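PDB 5HZD: terminal uridylyltransferase 1 from Trypanosoma brucei, which adds uridines from UTP to the 3' ends of guide RNAs, ribosomal RNAs and some mRNAs, and takes part in mitochondrial RNA editing. Local coordinates for residues R105-G110 with E363-Y368; T63-K68 with L496-E501; F410-N415 with R486-L491. All coordinates share one frame; numbering follows the deposited sequence. Where two conformers were deposited one is given.

Contact 1. Residues R105-G110 with E363-Y368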
loop_
_atom_site.group_PDB
_atom_site.type_symbol
_atom_site.label_atom_id
_atom_site.label_comp_id
_atom_site.label_asym_id
_atom_site.label_seq_id
_atom_site.Cartn_x
_atom_site.Cartn_y
_atom_site.Cartn_z
ATOM N N ARG A 105 -6.069 -7.794 17.342
ATOM C CA ARG A 105 -7.079 -7.451 16.355
ATOM C C ARG A 105 -6.380 -7.142 15.046
ATOM O O ARG A 105 -5.184 -6.840 15.029
ATOM C CB ARG A 105 -7.940 -6.266 16.820
ATOM C CG ARG A 105 -8.753 -6.575 18.101
ATOM C CD ARG A 105 -9.766 -7.677 17.849
ATOM N NE ARG A 105 -10.583 -7.916 19.059
ATOM C CZ ARG A 105 -10.250 -8.753 20.043
ATOM N NH1 ARG A 105 -9.129 -9.449 19.986
ATOM N NH2 ARG A 105 -11.041 -8.877 21.104
ATOM N N VAL A 106 -7.116 -7.259 13.953
ATOM C CA VAL A 106 -6.531 -7.128 12.618
ATOM C C VAL A 106 -7.000 -5.815 11.996
ATOM O O VAL A 106 -8.193 -5.526 11.968
ATOM C CB VAL A 106 -6.934 -8.327 11.711
ATOM C CG1 VAL A 106 -6.346 -8.159 10.277
ATOM C CG2 VAL A 106 -6.402 -9.650 12.304
ATOM N N PHE A 107 -6.045 -5.022 11.497
ATOM C CA PHE A 107 -6.339 -3.728 10.873
ATOM C C PHE A 107 -5.891 -3.804 9.426
ATOM O O PHE A 107 -4.751 -4.196 9.172
ATOM C CB PHE A 107 -5.472 -2.645 11.530
ATOM C CG PHE A 107 -5.743 -2.430 13.009
ATOM C CD1 PHE A 107 -5.313 -3.377 13.949
ATOM C CD2 PHE A 107 -6.344 -1.265 13.470
ATOM C CE1 PHE A 107 -5.536 -3.196 15.297
ATOM C CE2 PHE A 107 -6.548 -1.068 14.834
ATOM C CZ PHE A 107 -6.168 -2.038 15.745
ATOM N N ILE A 108 -6.740 -3.442 8.464
ATOM C CA ILE A 108 -6.258 -3.314 7.075
ATOM C C ILE A 108 -5.526 -1.980 6.898
ATOM O O ILE A 108 -5.983 -0.947 7.401
ATOM C CB ILE A 108 -7.400 -3.403 6.078
ATOM C CG1 ILE A 108 -7.958 -4.831 6.072
ATOM C CG2 ILE A 108 -6.922 -2.980 4.653
ATOM C CD1 ILE A 108 -9.223 -5.017 5.215
ATOM N N PHE A 109 -4.408 -1.994 6.179
ATOM C CA PHE A 109 -3.813 -0.710 5.753
ATOM C C PHE A 109 -3.355 -0.813 4.324
ATOM O O PHE A 109 -3.619 -1.815 3.665
ATOM C CB PHE A 109 -2.735 -0.206 6.728
ATOM C CG PHE A 109 -1.479 -1.049 6.790
ATOM C CD1 PHE A 109 -1.423 -2.193 7.575
ATOM C CD2 PHE A 109 -0.355 -0.677 6.083
ATOM C CE1 PHE A 109 -0.228 -2.944 7.660
ATOM C CE2 PHE A 109 0.817 -1.424 6.123
ATOM C CZ PHE A 109 0.876 -2.579 6.925
ATOM N N GLY A 110 -2.720 0.252 3.827
ATOM C CA GLY A 110 -2.383 0.300 2.417
ATOM C C GLY A 110 -3.395 1.008 1.549
ATOM O O GLY A 110 -4.140 1.861 2.027
ATOM N N GLU A 363 -1.284 8.527 16.925
ATOM C CA GLU A 363 -0.466 7.334 16.933
ATOM C C GLU A 363 -1.243 6.213 17.652
ATOM O O GLU A 363 -1.197 5.036 17.248
ATOM C CB GLU A 363 0.857 7.597 17.687
ATOM C CG GLU A 363 1.722 6.327 17.775
ATOM C CD GLU A 363 3.044 6.532 18.492
ATOM O OE1 GLU A 363 3.433 7.696 18.714
ATOM O OE2 GLU A 363 3.694 5.518 18.830
ATOM N N SER A 364 -1.979 6.599 18.688
ATOM C CA SER A 364 -2.725 5.631 19.486
ATOM C C SER A 364 -3.899 5.072 18.692
ATOM O O SER A 364 -4.574 5.807 17.955
ATOM C CB SER A 364 -3.258 6.267 20.751
ATOM O OG SER A 364 -4.021 5.323 21.497
ATOM N N LEU A 365 -4.160 3.781 18.870
ATOM C CA LEU A 365 -5.251 3.106 18.169
ATOM C C LEU A 365 -6.436 2.902 19.096
ATOM O O LEU A 365 -7.387 2.191 18.765
ATOM C CB LEU A 365 -4.768 1.767 17.629
ATOM C CG LEU A 365 -3.684 1.837 16.555
ATOM C CD1 LEU A 365 -3.146 0.431 16.285
ATOM C CD2 LEU A 365 -4.293 2.449 15.300
ATOM N N VAL A 366 -6.391 3.509 20.274
ATOM C CA VAL A 366 -7.489 3.374 21.235
ATOM C C VAL A 366 -8.860 3.771 20.663
ATOM O O VAL A 366 -9.870 3.079 20.875
ATOM C CB VAL A 366 -7.194 4.157 22.526
ATOM C CG1 VAL A 366 -8.447 4.249 23.387
ATOM C CG2 VAL A 366 -6.057 3.486 23.289
ATOM N N ASN A 367 -8.915 4.846 19.896
ATOM C CA ASN A 367 -10.236 5.262 19.387
ATOM C C ASN A 367 -10.533 4.786 17.971
ATOM O O ASN A 367 -11.426 5.312 17.293
ATOM C CB ASN A 367 -10.386 6.775 19.468
ATOM C CG ASN A 367 -10.302 7.282 20.904
ATOM O OD1 ASN A 367 -10.831 6.664 21.828
ATOM N ND2 ASN A 367 -9.607 8.394 21.096
ATOM N N TYR A 368 -9.772 3.802 17.505
ATOM C CA TYR A 368 -9.842 3.398 16.103
ATOM C C TYR A 368 -11.116 2.611 15.824
ATOM O O TYR A 368 -11.524 1.767 16.616
ATOM C CB TYR A 368 -8.631 2.518 15.779
ATOM C CG TYR A 368 -8.314 2.428 14.305
ATOM C CD1 TYR A 368 -7.557 3.408 13.665
ATOM C CD2 TYR A 368 -8.755 1.341 13.550
ATOM C CE1 TYR A 368 -7.247 3.334 12.324
ATOM C CE2 TYR A 368 -8.439 1.247 12.193
ATOM C CZ TYR A 368 -7.688 2.234 11.581
ATOM O OH TYR A 368 -7.388 2.107 10.224
HETATM O O HOH W 1 -7.754 -0.347 9.328
#

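Contact 2. Residues T63-K68 with L496-E501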
loop_
_atom_site.group_PDB
_atom_site.type_symbol
_atom_site.label_atom_id
_atom_site.label_comp_id
_atom_site.label_asym_id
_atom_site.label_seq_id
_atom_site.Cartn_x
_atom_site.Cartn_y
_atom_site.Cartn_z
ATOM N N THR A 63 -7.123 18.376 -21.337
ATOM C CA THR A 63 -8.407 17.835 -20.903
ATOM C C THR A 63 -8.591 16.363 -21.271
ATOM O O THR A 63 -9.126 15.573 -20.498
ATOM C CB THR A 63 -9.533 18.718 -21.419
ATOM O OG1 THR A 63 -9.377 19.997 -20.778
ATOM C CG2 THR A 63 -10.903 18.138 -21.093
ATOM N N SER A 64 -8.137 15.996 -22.462
ATOM C CA SER A 64 -8.165 14.603 -22.880
ATOM C C SER A 64 -7.346 13.758 -21.921
ATOM O O SER A 64 -7.748 12.651 -21.567
ATOM C CB SER A 64 -7.649 14.456 -24.320
ATOM O OG SER A 64 -7.691 13.104 -24.747
ATOM N N TRP A 65 -6.197 14.284 -21.477
ATOM C CA TRP A 65 -5.399 13.539 -20.497
ATOM C C TRP A 65 -6.179 13.396 -19.183
ATOM O O TRP A 65 -6.159 12.333 -18.568
ATOM C CB TRP A 65 -3.996 14.147 -20.286
ATOM C CG TRP A 65 -2.981 13.727 -21.369
ATOM C CD1 TRP A 65 -2.421 14.517 -22.332
ATOM C CD2 TRP A 65 -2.390 12.428 -21.529
ATOM N NE1 TRP A 65 -1.539 13.786 -23.100
ATOM C CE2 TRP A 65 -1.496 12.504 -22.619
ATOM C CE3 TRP A 65 -2.519 11.210 -20.845
ATOM C CZ2 TRP A 65 -0.751 11.404 -23.054
ATOM C CZ3 TRP A 65 -1.779 10.123 -21.280
ATOM C CH2 TRP A 65 -0.907 10.227 -22.371
ATOM N N GLY A 66 -6.938 14.412 -18.768
ATOM C CA GLY A 66 -7.795 14.256 -17.596
ATOM C C GLY A 66 -8.850 13.166 -17.714
ATOM O O GLY A 66 -9.143 12.465 -16.755
ATOM N N LYS A 67 -9.436 13.027 -18.889
ATOM C CA LYS A 67 -10.373 11.932 -19.115
ATOM C C LYS A 67 -9.666 10.589 -18.970
ATOM O O LYS A 67 -10.207 9.644 -18.379
ATOM C CB LYS A 67 -11.010 12.080 -20.495
ATOM C CG LYS A 67 -11.980 10.974 -20.882
ATOM C CD LYS A 67 -12.807 11.354 -22.128
ATOM C CE LYS A 67 -13.654 10.136 -22.564
ATOM N NZ LYS A 67 -14.447 10.397 -23.820
ATOM N N LYS A 68 -8.464 10.488 -19.526
ATOM C CA LYS A 68 -7.670 9.257 -19.379
ATOM C C LYS A 68 -7.301 8.950 -17.948
ATOM O O LYS A 68 -7.328 7.785 -17.527
ATOM C CB LYS A 68 -6.400 9.338 -20.238
ATOM C CG LYS A 68 -6.658 9.325 -21.721
ATOM C CD LYS A 68 -5.327 9.486 -22.463
ATOM C CE LYS A 68 -5.536 10.062 -23.845
ATOM N NZ LYS A 68 -6.626 9.358 -24.556
ATOM N N LEU A 496 6.494 16.895 -20.886
ATOM C CA LEU A 496 6.396 17.004 -22.334
ATOM C C LEU A 496 5.323 16.082 -22.885
ATOM O O LEU A 496 4.664 16.422 -23.880
ATOM C CB LEU A 496 7.751 16.738 -23.002
ATOM C CG LEU A 496 8.827 17.742 -22.599
ATOM C CD1 LEU A 496 10.230 17.315 -23.082
ATOM C CD2 LEU A 496 8.484 19.123 -23.102
ATOM N N SER A 497 5.145 14.919 -22.270
ATOM C CA SER A 497 4.210 13.918 -22.801
ATOM C C SER A 497 2.753 14.354 -22.637
ATOM O O SER A 497 1.889 13.960 -23.427
ATOM C CB SER A 497 4.390 12.589 -22.080
ATOM O OG SER A 497 5.652 12.019 -22.403
ATOM N N LEU A 498 2.473 15.143 -21.612
ATOM C CA LEU A 498 1.080 15.517 -21.326
ATOM C C LEU A 498 0.625 16.666 -22.237
ATOM O O LEU A 498 -0.561 17.036 -22.264
ATOM C CB LEU A 498 0.897 15.883 -19.841
ATOM C CG LEU A 498 1.019 14.709 -18.875
ATOM C CD1 LEU A 498 1.180 15.209 -17.423
ATOM C CD2 LEU A 498 -0.162 13.777 -18.972
ATOM N N LEU A 499 1.567 17.254 -22.967
ATOM C CA LEU A 499 1.205 18.311 -23.920
ATOM C C LEU A 499 0.923 17.751 -25.291
ATOM O O LEU A 499 0.617 18.503 -26.222
ATOM C CB LEU A 499 2.325 19.348 -24.073
ATOM C CG LEU A 499 2.757 20.028 -22.789
ATOM C CD1 LEU A 499 3.957 20.933 -23.067
ATOM C CD2 LEU A 499 1.602 20.831 -22.224
ATOM N N LYS A 500 1.073 16.445 -25.449
ATOM C CA LYS A 500 0.975 15.842 -26.765
ATOM C C LYS A 500 0.004 14.674 -26.790
ATOM O O LYS A 500 -0.424 14.179 -25.749
ATOM C CB LYS A 500 2.354 15.351 -27.205
ATOM C CG LYS A 500 3.384 16.439 -27.278
ATOM C CD LYS A 500 4.754 15.905 -27.719
ATOM C CE LYS A 500 5.184 14.677 -26.935
ATOM N NZ LYS A 500 4.778 13.428 -27.650
ATOM N N GLU A 501 -0.363 14.238 -27.990
ATOM C CA GLU A 501 -1.036 12.950 -28.138
ATOM C C GLU A 501 -0.119 11.781 -27.751
ATOM O O GLU A 501 -0.489 10.922 -26.942
ATOM C CB GLU A 501 -1.553 12.776 -29.566
ATOM C CG GLU A 501 -3.074 12.858 -29.658
ATOM C CD GLU A 501 -3.649 13.937 -28.744
ATOM O OE1 GLU A 501 -3.176 15.095 -28.816
ATOM O OE2 GLU A 501 -4.566 13.625 -27.946
HETATM O O HOH W 2 -4.646 13.061 -24.540
#

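Contact 3. Residues F410-N415 with R486-L491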
loop_
_atom_site.group_PDB
_atom_site.type_symbol
_atom_site.label_atom_id
_atom_site.label_comp_id
_atom_site.label_asym_id
_atom_site.label_seq_id
_atom_site.Cartn_x
_atom_site.Cartn_y
_atom_site.Cartn_z
ATOM N N PHE A 410 9.883 23.911 -8.000
ATOM C CA PHE A 410 10.419 23.408 -6.730
ATOM C C PHE A 410 11.945 23.501 -6.686
ATOM O O PHE A 410 12.630 23.117 -7.641
ATOM C CB PHE A 410 9.958 21.956 -6.476
ATOM C CG PHE A 410 10.437 21.438 -5.160
ATOM C CD1 PHE A 410 9.897 21.934 -3.984
ATOM C CD2 PHE A 410 11.466 20.512 -5.100
ATOM C CE1 PHE A 410 10.373 21.510 -2.738
ATOM C CE2 PHE A 410 11.960 20.082 -3.858
ATOM C CZ PHE A 410 11.424 20.587 -2.681
ATOM N N ASP A 411 12.472 23.981 -5.557
ATOM C CA ASP A 411 13.919 24.167 -5.426
ATOM C C ASP A 411 14.536 22.896 -4.856
ATOM O O ASP A 411 14.721 22.771 -3.639
ATOM C CB ASP A 411 14.231 25.360 -4.541
ATOM C CG ASP A 411 15.701 25.743 -4.574
ATOM O OD1 ASP A 411 16.550 24.901 -4.972
ATOM O OD2 ASP A 411 15.997 26.903 -4.222
ATOM N N TRP A 412 14.877 21.976 -5.741
ATOM C CA TRP A 412 15.457 20.695 -5.305
ATOM C C TRP A 412 16.800 20.883 -4.626
ATOM O O TRP A 412 17.228 20.037 -3.827
ATOM C CB TRP A 412 15.647 19.750 -6.473
ATOM C CG TRP A 412 14.388 19.142 -7.071
ATOM C CD1 TRP A 412 13.793 19.517 -8.246
ATOM C CD2 TRP A 412 13.637 18.020 -6.579
ATOM N NE1 TRP A 412 12.715 18.702 -8.518
ATOM C CE2 TRP A 412 12.591 17.776 -7.514
ATOM C CE3 TRP A 412 13.747 17.190 -5.454
ATOM C CZ2 TRP A 412 11.671 16.734 -7.365
ATOM C CZ3 TRP A 412 12.819 16.165 -5.290
ATOM C CH2 TRP A 412 11.784 15.941 -6.244
ATOM N N GLY A 413 17.480 21.985 -4.937
ATOM C CA GLY A 413 18.825 22.195 -4.428
ATOM C C GLY A 413 18.828 22.609 -2.975
ATOM O O GLY A 413 19.753 22.251 -2.228
ATOM N N HIS A 414 17.793 23.345 -2.559
ATOM C CA HIS A 414 17.793 23.939 -1.227
ATOM C C HIS A 414 16.630 23.566 -0.320
ATOM O O HIS A 414 16.717 23.775 0.901
ATOM C CB HIS A 414 17.898 25.458 -1.324
ATOM C CG HIS A 414 19.173 25.898 -1.955
ATOM N ND1 HIS A 414 20.392 25.745 -1.330
ATOM C CD2 HIS A 414 19.431 26.419 -3.176
ATOM C CE1 HIS A 414 21.349 26.189 -2.129
ATOM N NE2 HIS A 414 20.792 26.604 -3.254
ATOM N N ASN A 415 15.553 23.024 -0.892
ATOM C CA ASN A 415 14.350 22.759 -0.116
ATOM C C ASN A 415 14.003 21.280 -0.032
ATOM O O ASN A 415 14.586 20.456 -0.720
ATOM C CB ASN A 415 13.168 23.530 -0.709
ATOM C CG ASN A 415 13.303 25.043 -0.524
ATOM O OD1 ASN A 415 14.053 25.535 0.351
ATOM N ND2 ASN A 415 12.553 25.794 -1.330
ATOM N N ARG A 486 18.641 11.118 -13.423
ATOM C CA ARG A 486 17.695 10.155 -14.005
ATOM C C ARG A 486 16.261 10.488 -13.599
ATOM O O ARG A 486 15.343 10.420 -14.421
ATOM C CB ARG A 486 18.069 8.700 -13.650
ATOM C CG ARG A 486 19.382 8.269 -14.310
ATOM C CD ARG A 486 19.871 6.894 -13.823
ATOM N NE ARG A 486 18.901 5.849 -14.147
ATOM C CZ ARG A 486 18.878 5.211 -15.313
ATOM N NH1 ARG A 486 19.769 5.518 -16.247
ATOM N NH2 ARG A 486 17.966 4.272 -15.549
ATOM N N VAL A 487 16.054 10.863 -12.344
ATOM C CA VAL A 487 14.737 11.268 -11.878
ATOM C C VAL A 487 14.284 12.549 -12.579
ATOM O O VAL A 487 13.171 12.623 -13.097
ATOM C CB VAL A 487 14.714 11.474 -10.352
ATOM C CG1 VAL A 487 13.343 12.007 -9.918
ATOM C CG2 VAL A 487 14.991 10.132 -9.655
ATOM N N ARG A 488 15.146 13.564 -12.592
ATOM C CA ARG A 488 14.805 14.806 -13.279
ATOM C C ARG A 488 14.461 14.553 -14.740
ATOM O O ARG A 488 13.565 15.203 -15.280
ATOM C CB ARG A 488 15.938 15.830 -13.190
ATOM C CG ARG A 488 16.226 16.346 -11.758
ATOM C CD ARG A 488 15.024 17.029 -11.078
ATOM N NE ARG A 488 14.615 18.252 -11.774
ATOM C CZ ARG A 488 15.188 19.451 -11.631
ATOM N NH1 ARG A 488 16.239 19.638 -10.820
ATOM N NH2 ARG A 488 14.703 20.488 -12.298
ATOM N N THR A 489 15.189 13.651 -15.397
ATOM C CA THR A 489 14.895 13.295 -16.796
ATOM C C THR A 489 13.447 12.870 -16.954
ATOM O O THR A 489 12.740 13.354 -17.865
ATOM C CB THR A 489 15.761 12.122 -17.314
ATOM O OG1 THR A 489 17.140 12.507 -17.304
ATOM C CG2 THR A 489 15.405 11.756 -18.746
ATOM N N GLU A 490 13.011 11.973 -16.069
ATOM C CA GLU A 490 11.640 11.464 -16.148
ATOM C C GLU A 490 10.590 12.534 -15.843
ATOM O O GLU A 490 9.487 12.501 -16.425
ATOM C CB GLU A 490 11.446 10.218 -15.273
ATOM C CG GLU A 490 12.370 9.033 -15.659
ATOM C CD GLU A 490 12.305 8.638 -17.138
ATOM O OE1 GLU A 490 11.215 8.706 -17.767
ATOM O OE2 GLU A 490 13.376 8.262 -17.709
ATOM N N LEU A 491 10.907 13.489 -14.973
ATOM C CA LEU A 491 9.937 14.564 -14.715
ATOM C C LEU A 491 9.799 15.437 -15.969
ATOM O O LEU A 491 8.676 15.830 -16.329
ATOM C CB LEU A 491 10.390 15.375 -13.505
ATOM C CG LEU A 491 10.233 14.620 -12.191
ATOM C CD1 LEU A 491 11.096 15.277 -11.120
ATOM C CD2 LEU A 491 8.767 14.587 -11.734
#

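Contact 1. Residues R105-G110 with E363-Y368
Phe-107 on strand 105-109 faces a type I beta turn, Leu-365 to Tyr-368, closed by a 3.1 Å bond from Tyr-368 N to Leu-365 O; the nearest CA atoms, those of Phe-107 and Tyr-368, are 9.5 Å apart, so side chains bridge the gap. The ring of Phe-107 meets side chains from both ends of the turn. CD1 of Leu-365 lies over one face of it, 3.9 Å from Phe-107 CZ. Tyr-368 comes to its edge, with Tyr-368 CD2 3.5 Å from Phe-107 CE2. These two side chains run alongside each other in opposite senses, and their ring planes meet obliquely at 57°. Tyr-368 has CG anti to the backbone N (chi1 -160°), and its ring runs back toward the strand. Tyr-368 OH is 2.6 Å from a water. The same water is 2.7 Å from Ile-108 O, and so bridges the loop and the strand backbone. Before the turn, Ser-364 OG accepts from Val-366 N in an ST turn. Phe-107 and Tyr-368 both touch Ile-294, a UTP-binding residue. The strand is an outermost one of the five-stranded mixed sheet, paired with strand 124-129, in the palm of a nucleotidyltransferase catalytic domain.

Contact 2. Residues T63-K68 with L496-E501
A helix-to-loop packing joins helix 59-76 to the chain that leaves helix 481-497, away from the annotated sites. Trp-65 carries it, and its indole meets a type I beta turn, Ser-497 to Lys-500. Its NE1 donates to Lys-500 O at 2.9 Å, with an N-H...O angle of 155°. The acceptor lies near the indole plane, and the N-H comes nearly head-on to the carbonyl, at a C=O...N angle of 164°. This bond satisfies the indole nitrogen of a buried side chain and limits rotation of the ring. Leu-498 covers one face. Its CD2 makes a CH-pi contact over the face of the five-membered ring, 3.8 Å from the centroid. The closest atom pair of the two side chains is Trp-65 CD2 to Leu-498 CD2, at 3.6 Å. The Leu-498 side chain does not leave its backbone straight toward Trp-65. With CG anti to the carbonyl carbon (chi1 -69°), its end turns in and CD2 comes over the indole. A water lies over the opposite face, toward the rim. It may link Ser-64 OG, which is modelled in two conformers, to Glu-501 OE2, the latter bond weak. Nearby, Glu-501 OE1 bonds to Thr-61 OG1. Phe-509 meets Trp-65 edge-to-face. Leu-498 also packs on Val-400 and Phe-403 of helix 385-409, while Leu-499 turns to Leu-47 of helix 37-47.

Contact 3. Residues F410-N415 with R486-L491
Arg-488 lies along one face of Trp-412, its guanidinium tilted 28° from the indole plane. The two side chains run past one another in opposite directions. Arg-488 passes over the indole at its pyrrole side. Its CD makes a CH-pi contact over the five-membered ring, 4.2 Å from the centroid. Farther along, Arg-488 NH1 comes to 3.6 Å from Trp-412 CD1, and this carbon sits over a face of the guanidinium, toward its rim. The arginine chain is bent at both chi2 (-59°) and chi3 (-64°), which folds it over the indole instead of letting it extend from the helix. Its NH2 makes a weak hydrogen bond to Ser-407 O. Trp-412 NE1 bonds to Tyr-406 O, so both polar groups turn to the end of helix 385-409. The contact thus joins the loop after that helix to helix 481-497. The loop bears an Asx motif: Asp-411 OD1 accepts from His-414 N at 3.1 Å, from above the carboxylate plane, and weakly from Gly-413 N. Asp-411 is also the centre of an inverse gamma turn. Phe-410 covers the face opposite Arg-488, its CD2 3.6 Å above the plane of Trp-412 and over its centre, and meets the indole with its own edge. The indole thus lies between the two. One helical turn after Arg-488, Leu-491 crosses the indole obliquely. Its CD1 lies 4.1 Å from Trp-412 CZ2. The same leucine packs on Phe-403 and Tyr-406 of helix 385-409 and on Trp-320 of helix 310-324.

Overall arrangement
Contact 2 spans most of the chain, pairing residues near its start with others near its end. Contacts 1 and 3 are nested within that span, and contact 1 closes before contact 3 opens. Contacts 2 and 3 share helix 481-497. Their centres are about 22 Å apart and their nearest atoms about 5 Å apart. Helix 385-409 borders both. Contact 1 stands apart, on the catalytic sheet beside UTP-binding residues; its centre lies about 39 Å from that of contact 2 and about 35 Å from that of contact 3. Contacts 1 and 2 lie on opposite sides of the chain's centre. The sheet of the catalytic palm and the helical region thus have separate packing contacts.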